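Local coordinates for periplasmic zinc-binding protein troA (Treponema pallidum, PDB 1K0F) that binds zinc with high affinity in the periplasm and delivers it to the membrane permease of the TroABC transporter for import into the cytoplasm, at residues F105-W110 and R176-E181; A213-S218 and G243-D248. All blocks are in the same frame, centred on the assembly; numbering follows the deposited sequence.

Contact 1: residues F105-W110 and R176-E181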
loop_
_atom_site.group_PDB
_atom_site.type_symbol
_atom_site.label_atom_id
_atom_site.label_comp_id
_atom_site.label_asym_id
_atom_site.label_seq_id
_atom_site.Cartn_x
_atom_site.Cartn_y
_atom_site.Cartn_z
ATOM N N PHE A 105 -5.242 1.984 0.551
ATOM C CA PHE A 105 -5.580 2.677 -0.679
ATOM C C PHE A 105 -6.976 3.267 -0.590
ATOM O O PHE A 105 -7.456 3.896 -1.529
ATOM C CB PHE A 105 -5.432 1.757 -1.886
ATOM C CG PHE A 105 -4.039 1.755 -2.458
ATOM C CD1 PHE A 105 -3.289 2.925 -2.490
ATOM C CD2 PHE A 105 -3.464 0.578 -2.926
ATOM C CE1 PHE A 105 -1.983 2.924 -2.981
ATOM C CE2 PHE A 105 -2.164 0.563 -3.415
ATOM C CZ PHE A 105 -1.417 1.738 -3.440
ATOM N N ASP A 106 -7.626 3.033 0.547
ATOM C CA ASP A 106 -8.922 3.622 0.829
ATOM C C ASP A 106 -8.601 4.474 2.056
ATOM O O ASP A 106 -8.729 4.022 3.191
ATOM C CB ASP A 106 -9.982 2.577 1.176
ATOM C CG ASP A 106 -11.357 3.202 1.411
ATOM O OD1 ASP A 106 -11.424 4.431 1.651
ATOM O OD2 ASP A 106 -12.373 2.472 1.356
ATOM N N VAL A 107 -8.135 5.692 1.802
ATOM C CA VAL A 107 -7.754 6.639 2.844
ATOM C C VAL A 107 -8.694 6.655 4.033
ATOM O O VAL A 107 -8.253 6.737 5.171
ATOM C CB VAL A 107 -7.682 8.061 2.282
ATOM C CG1 VAL A 107 -7.265 9.016 3.361
ATOM C CG2 VAL A 107 -6.729 8.111 1.110
ATOM N N LYS A 108 -9.991 6.579 3.762
ATOM C CA LYS A 108 -10.997 6.605 4.813
ATOM C C LYS A 108 -11.007 5.336 5.663
ATOM O O LYS A 108 -11.323 5.371 6.852
ATOM C CB LYS A 108 -12.374 6.816 4.182
ATOM C CG LYS A 108 -13.266 7.799 4.921
ATOM C CD LYS A 108 -14.633 7.183 5.227
ATOM C CE LYS A 108 -15.738 7.790 4.366
ATOM N NZ LYS A 108 -17.066 7.701 5.038
ATOM N N LEU A 109 -10.673 4.211 5.045
ATOM C CA LEU A 109 -10.649 2.929 5.740
ATOM C C LEU A 109 -9.262 2.654 6.307
ATOM O O LEU A 109 -9.051 1.681 7.032
ATOM C CB LEU A 109 -11.051 1.811 4.782
ATOM C CG LEU A 109 -11.005 0.381 5.320
ATOM C CD1 LEU A 109 -12.344 0.029 5.954
ATOM C CD2 LEU A 109 -10.666 -0.576 4.185
ATOM N N TRP A 110 -8.318 3.519 5.968
ATOM C CA TRP A 110 -6.961 3.378 6.456
ATOM C C TRP A 110 -6.871 4.099 7.788
ATOM O O TRP A 110 -5.950 3.867 8.565
ATOM C CB TRP A 110 -5.979 3.996 5.470
ATOM C CG TRP A 110 -4.554 3.944 5.920
ATOM C CD1 TRP A 110 -3.735 5.005 6.169
ATOM C CD2 TRP A 110 -3.772 2.764 6.135
ATOM N NE1 TRP A 110 -2.489 4.559 6.527
ATOM C CE2 TRP A 110 -2.479 3.192 6.518
ATOM C CE3 TRP A 110 -4.031 1.392 6.047
ATOM C CZ2 TRP A 110 -1.449 2.290 6.807
ATOM C CZ3 TRP A 110 -3.006 0.492 6.338
ATOM C CH2 TRP A 110 -1.726 0.950 6.712
ATOM N N ARG A 176 -12.828 0.564 -5.504
ATOM C CA ARG A 176 -14.085 0.645 -4.771
ATOM C C ARG A 176 -14.312 2.018 -4.144
ATOM O O ARG A 176 -15.443 2.495 -4.069
ATOM C CB ARG A 176 -14.119 -0.430 -3.682
ATOM C CG ARG A 176 -15.293 -0.315 -2.725
ATOM C CD ARG A 176 -15.318 -1.473 -1.747
ATOM N NE ARG A 176 -14.716 -1.107 -0.470
ATOM C CZ ARG A 176 -14.796 -1.836 0.640
ATOM N NH1 ARG A 176 -15.456 -2.985 0.642
ATOM N NH2 ARG A 176 -14.219 -1.409 1.758
ATOM N N ALA A 177 -13.225 2.660 -3.725
ATOM C CA ALA A 177 -13.296 3.961 -3.060
ATOM C C ALA A 177 -13.507 5.156 -3.968
ATOM O O ALA A 177 -14.415 5.953 -3.748
ATOM C CB ALA A 177 -12.044 4.184 -2.227
ATOM N N TYR A 178 -12.672 5.269 -4.994
ATOM C CA TYR A 178 -12.743 6.401 -5.904
ATOM C C TYR A 178 -13.206 6.089 -7.329
ATOM O O TYR A 178 -13.075 6.928 -8.225
ATOM C CB TYR A 178 -11.378 7.090 -5.902
ATOM C CG TYR A 178 -10.777 7.117 -4.512
ATOM C CD1 TYR A 178 -11.124 8.116 -3.602
ATOM C CD2 TYR A 178 -9.920 6.104 -4.080
ATOM C CE1 TYR A 178 -10.641 8.105 -2.294
ATOM C CE2 TYR A 178 -9.429 6.086 -2.771
ATOM C CZ TYR A 178 -9.798 7.088 -1.886
ATOM O OH TYR A 178 -9.341 7.067 -0.592
ATOM N N GLY A 179 -13.749 4.888 -7.528
ATOM C CA GLY A 179 -14.257 4.489 -8.836
ATOM C C GLY A 179 -13.260 4.385 -9.976
ATOM O O GLY A 179 -13.059 5.330 -10.739
ATOM N N PHE A 180 -12.638 3.219 -10.098
ATOM C CA PHE A 180 -11.663 2.979 -11.151
ATOM C C PHE A 180 -11.771 1.517 -11.574
ATOM O O PHE A 180 -11.824 0.607 -10.735
ATOM C CB PHE A 180 -10.239 3.255 -10.650
ATOM C CG PHE A 180 -9.824 4.704 -10.727
ATOM C CD1 PHE A 180 -9.855 5.512 -9.596
ATOM C CD2 PHE A 180 -9.368 5.250 -11.921
ATOM C CE1 PHE A 180 -9.431 6.839 -9.651
ATOM C CE2 PHE A 180 -8.943 6.577 -11.987
ATOM C CZ PHE A 180 -8.975 7.371 -10.849
ATOM N N GLU A 181 -11.838 1.290 -12.878
ATOM C CA GLU A 181 -11.898 -0.069 -13.371
ATOM C C GLU A 181 -10.449 -0.519 -13.286
ATOM O O GLU A 181 -9.629 -0.178 -14.134
ATOM C CB GLU A 181 -12.390 -0.097 -14.819
ATOM C CG GLU A 181 -12.242 -1.448 -15.490
ATOM C CD GLU A 181 -13.494 -1.876 -16.219
ATOM O OE1 GLU A 181 -14.590 -1.383 -15.865
ATOM O OE2 GLU A 181 -13.376 -2.706 -17.144
#
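Tyr-178, on the segment 176-181, turns its ring toward the start of helix 107-124. CG stands anti to the carbonyl carbon, beside the backbone N (chi1 -39°); the hydroxyl at the far end of the ring meets Val-107 N. Val-107 N donates to Tyr-178 OH at 3.0 Å, a weak, bent bond. Tyr-178 OH is also hydrogen-bonded to Asp-147 of helix 129-156, so three parts of the chain meet round this phenol. The methyl CG2 of Val-107 lies beside the same oxygen, and the two side chains cross at about a right angle. One ring carbon back from CZ, Phe-105 O sits at the edge and in plane, 3.2 Å from Tyr-178 CE2. Asp-106 is the N-cap of helix 107-124. Its chi1 of -177° sets CG beside the carbonyl carbon. OD1 accepts weak capping bonds from Lys-108 N and Leu-109 N. Ala-177 CB lies over one face of the carboxylate, 3.8 Å from Asp-106 CG, and the carboxylate plane is turned 71° from the tyrosine ring. Arg-176 NH2, which bonds to Gln-90 O, stays 4.3 Å from Asp-106 OD2, too far for a salt bridge. The contact thus joins the start of helix 107-124 to the segment 176-181 through one weak bond and close packing; the nearby guanidinium would probably favour the charged form of Asp-106.

Contact 2: residues A213-S218 and G243-D248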
loop_
_atom_site.group_PDB
_atom_site.type_symbol
_atom_site.label_atom_id
_atom_site.label_comp_id
_atom_site.label_asym_id
_atom_site.label_seq_id
_atom_site.Cartn_x
_atom_site.Cartn_y
_atom_site.Cartn_z
ATOM N N ALA A 213 -2.775 4.804 -20.969
ATOM C CA ALA A 213 -1.633 4.359 -20.201
ATOM C C ALA A 213 -1.896 3.264 -19.178
ATOM O O ALA A 213 -2.984 3.141 -18.635
ATOM C CB ALA A 213 -0.987 5.567 -19.502
ATOM N N ILE A 214 -0.861 2.467 -18.937
ATOM C CA ILE A 214 -0.873 1.394 -17.956
ATOM C C ILE A 214 0.249 1.838 -17.015
ATOM O O ILE A 214 1.045 2.693 -17.391
ATOM C CB ILE A 214 -0.538 0.016 -18.607
ATOM C CG1 ILE A 214 0.694 0.124 -19.508
ATOM C CG2 ILE A 214 -1.729 -0.473 -19.426
ATOM C CD1 ILE A 214 1.318 -1.209 -19.842
ATOM N N PHE A 215 0.328 1.278 -15.811
ATOM C CA PHE A 215 1.364 1.712 -14.878
ATOM C C PHE A 215 2.300 0.666 -14.305
ATOM O O PHE A 215 1.943 -0.492 -14.117
ATOM C CB PHE A 215 0.722 2.469 -13.720
ATOM C CG PHE A 215 -0.067 3.661 -14.155
ATOM C CD1 PHE A 215 -1.237 3.502 -14.890
ATOM C CD2 PHE A 215 0.383 4.944 -13.880
ATOM C CE1 PHE A 215 -1.946 4.607 -15.353
ATOM C CE2 PHE A 215 -0.320 6.063 -14.341
ATOM C CZ PHE A 215 -1.487 5.893 -15.079
ATOM N N ILE A 216 3.519 1.095 -14.023
ATOM C CA ILE A 216 4.514 0.223 -13.422
ATOM C C ILE A 216 4.303 0.367 -11.925
ATOM O O ILE A 216 3.412 1.085 -11.474
ATOM C CB ILE A 216 5.974 0.660 -13.764
ATOM C CG1 ILE A 216 5.996 2.113 -14.223
ATOM C CG2 ILE A 216 6.555 -0.231 -14.869
ATOM C CD1 ILE A 216 7.370 2.674 -14.350
ATOM N N GLU A 217 5.125 -0.313 -11.146
ATOM C CA GLU A 217 5.007 -0.223 -9.713
ATOM C C GLU A 217 6.367 -0.359 -9.099
ATOM O O GLU A 217 7.222 -1.062 -9.617
ATOM C CB GLU A 217 4.092 -1.306 -9.194
ATOM C CG GLU A 217 2.636 -0.996 -9.409
ATOM C CD GLU A 217 1.754 -2.058 -8.825
ATOM O OE1 GLU A 217 0.571 -2.141 -9.209
ATOM O OE2 GLU A 217 2.254 -2.820 -7.975
ATOM N N SER A 218 6.553 0.329 -7.984
ATOM C CA SER A 218 7.818 0.324 -7.280
ATOM C C SER A 218 8.211 -1.018 -6.671
ATOM O O SER A 218 9.400 -1.285 -6.499
ATOM C CB SER A 218 7.778 1.379 -6.177
ATOM O OG SER A 218 6.439 1.697 -5.865
ATOM N N GLY A 243 3.354 6.001 -15.718
ATOM C CA GLY A 243 4.044 6.397 -14.518
ATOM C C GLY A 243 4.252 5.180 -13.665
ATOM O O GLY A 243 3.608 4.156 -13.864
ATOM N N GLU A 244 5.171 5.284 -12.720
ATOM C CA GLU A 244 5.436 4.180 -11.823
ATOM C C GLU A 244 4.585 4.421 -10.617
ATOM O O GLU A 244 4.602 5.505 -10.063
ATOM C CB GLU A 244 6.895 4.162 -11.411
ATOM C CG GLU A 244 7.387 2.782 -11.091
ATOM C CD GLU A 244 8.691 2.810 -10.356
ATOM O OE1 GLU A 244 9.203 3.923 -10.126
ATOM O OE2 GLU A 244 9.208 1.732 -10.003
ATOM N N LEU A 245 3.836 3.420 -10.192
ATOM C CA LEU A 245 2.997 3.630 -9.042
ATOM C C LEU A 245 3.536 2.947 -7.795
ATOM O O LEU A 245 4.370 2.032 -7.870
ATOM C CB LEU A 245 1.581 3.155 -9.351
ATOM C CG LEU A 245 0.955 3.812 -10.587
ATOM C CD1 LEU A 245 -0.515 3.427 -10.677
ATOM C CD2 LEU A 245 1.104 5.317 -10.508
ATOM N N PHE A 246 3.074 3.423 -6.644
ATOM C CA PHE A 246 3.478 2.853 -5.371
ATOM C C PHE A 246 2.396 1.872 -5.008
ATOM O O PHE A 246 1.259 2.267 -4.785
ATOM C CB PHE A 246 3.562 3.935 -4.303
ATOM C CG PHE A 246 4.711 4.866 -4.487
ATOM C CD1 PHE A 246 6.012 4.407 -4.342
ATOM C CD2 PHE A 246 4.496 6.172 -4.877
ATOM C CE1 PHE A 246 7.081 5.234 -4.592
ATOM C CE2 PHE A 246 5.555 7.007 -5.131
ATOM C CZ PHE A 246 6.854 6.543 -4.992
ATOM N N SER A 247 2.736 0.592 -4.970
ATOM C CA SER A 247 1.744 -0.406 -4.627
ATOM C C SER A 247 1.818 -0.715 -3.144
ATOM O O SER A 247 1.035 -0.187 -2.350
ATOM C CB SER A 247 1.961 -1.681 -5.435
ATOM O OG SER A 247 3.289 -1.772 -5.908
ATOM N N ASP A 248 2.762 -1.564 -2.759
ATOM C CA ASP A 248 2.903 -1.922 -1.358
ATOM C C ASP A 248 3.993 -1.110 -0.678
ATOM O O ASP A 248 4.053 -1.060 0.549
ATOM C CB ASP A 248 3.235 -3.413 -1.209
ATOM C CG ASP A 248 2.480 -4.292 -2.198
ATOM O OD1 ASP A 248 1.270 -4.062 -2.407
ATOM O OD2 ASP A 248 3.105 -5.221 -2.761
#
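Ile-216 and Leu-245 lie on neighbouring parallel strands, 213-217 and 243-245, whose short axes approach to 4.1 Å at 52°, with Ile-216 paired to Glu-244 and Glu-217 to Leu-245. The ladder runs from Ile-216 N to Gly-243 O, then from Leu-245 N to Ile-216 O at 2.7 Å, the latter donor standing above the carbonyl plane. Leu-245 O is gripped twice by one residue: Ser-218 N donates at 2.8 Å, nearly along the C=O axis, and Ser-218 OG donates at 2.9 Å from a direction tilted 29° from the carbonyl plane. Phe-215, Glu-217 and Leu-245 line one face. There Phe-215 CB is 3.4 Å from Leu-245 CG, and both leucine methyls lie against the phenylalanine ring as the two side chains cross obliquely; Thr-166 and Thr-270 pack on the same pair. On the other face, Ile-216 CD1 lies 3.3 Å from Glu-244 CG. The Glu-244 chain, with CG anti to the backbone N (chi1 -151°), extends past it to bring OE2 near Ser-218 CA, where OE2 bonds weakly to His-222 NE2. Beyond the ladder, Ser-218 OG comes up to Phe-246 CD1. A hydrogen bond from Ser-247 OG to Glu-217 OE2 is modelled, but is doubtful because that oxygen is placed too close to a neighbour. Glu-217 OE2 is also hydrogen-bonded to His-168 ND1, consistent with a second-shell partner that helps orient this zinc ligand. Strands 213-217 and 240-245, joined by helix 225-233, form a beta-alpha-beta unit, and the loop after the second strand carries the zinc ligand Asp-248, weakly bonded to His-168 NE2 in this metal-free, closed form.

Overall arrangement
From the N terminus, the chain first forms the four-stranded parallel sheet of strands 4-7, 25-28, 54-57 and 78-81, then reaches segment 105-110, just after the zinc ligand His-102. Contact 1 closes when helix 172-178 returns to it, enclosing the long helix 129-156 and His-168. Contact 2 follows in series, with neither nesting nor crossing: strand 240-245 comes back beside 213-217 after helix 225-233. The two contacts touch through Phe-105, whose CZ lies 3.0 Å from Phe-246 O. Together they bring the turn before helix 107-124 against the loop that follows strand 240-245, around the ligands His-102, His-168 and Asp-248.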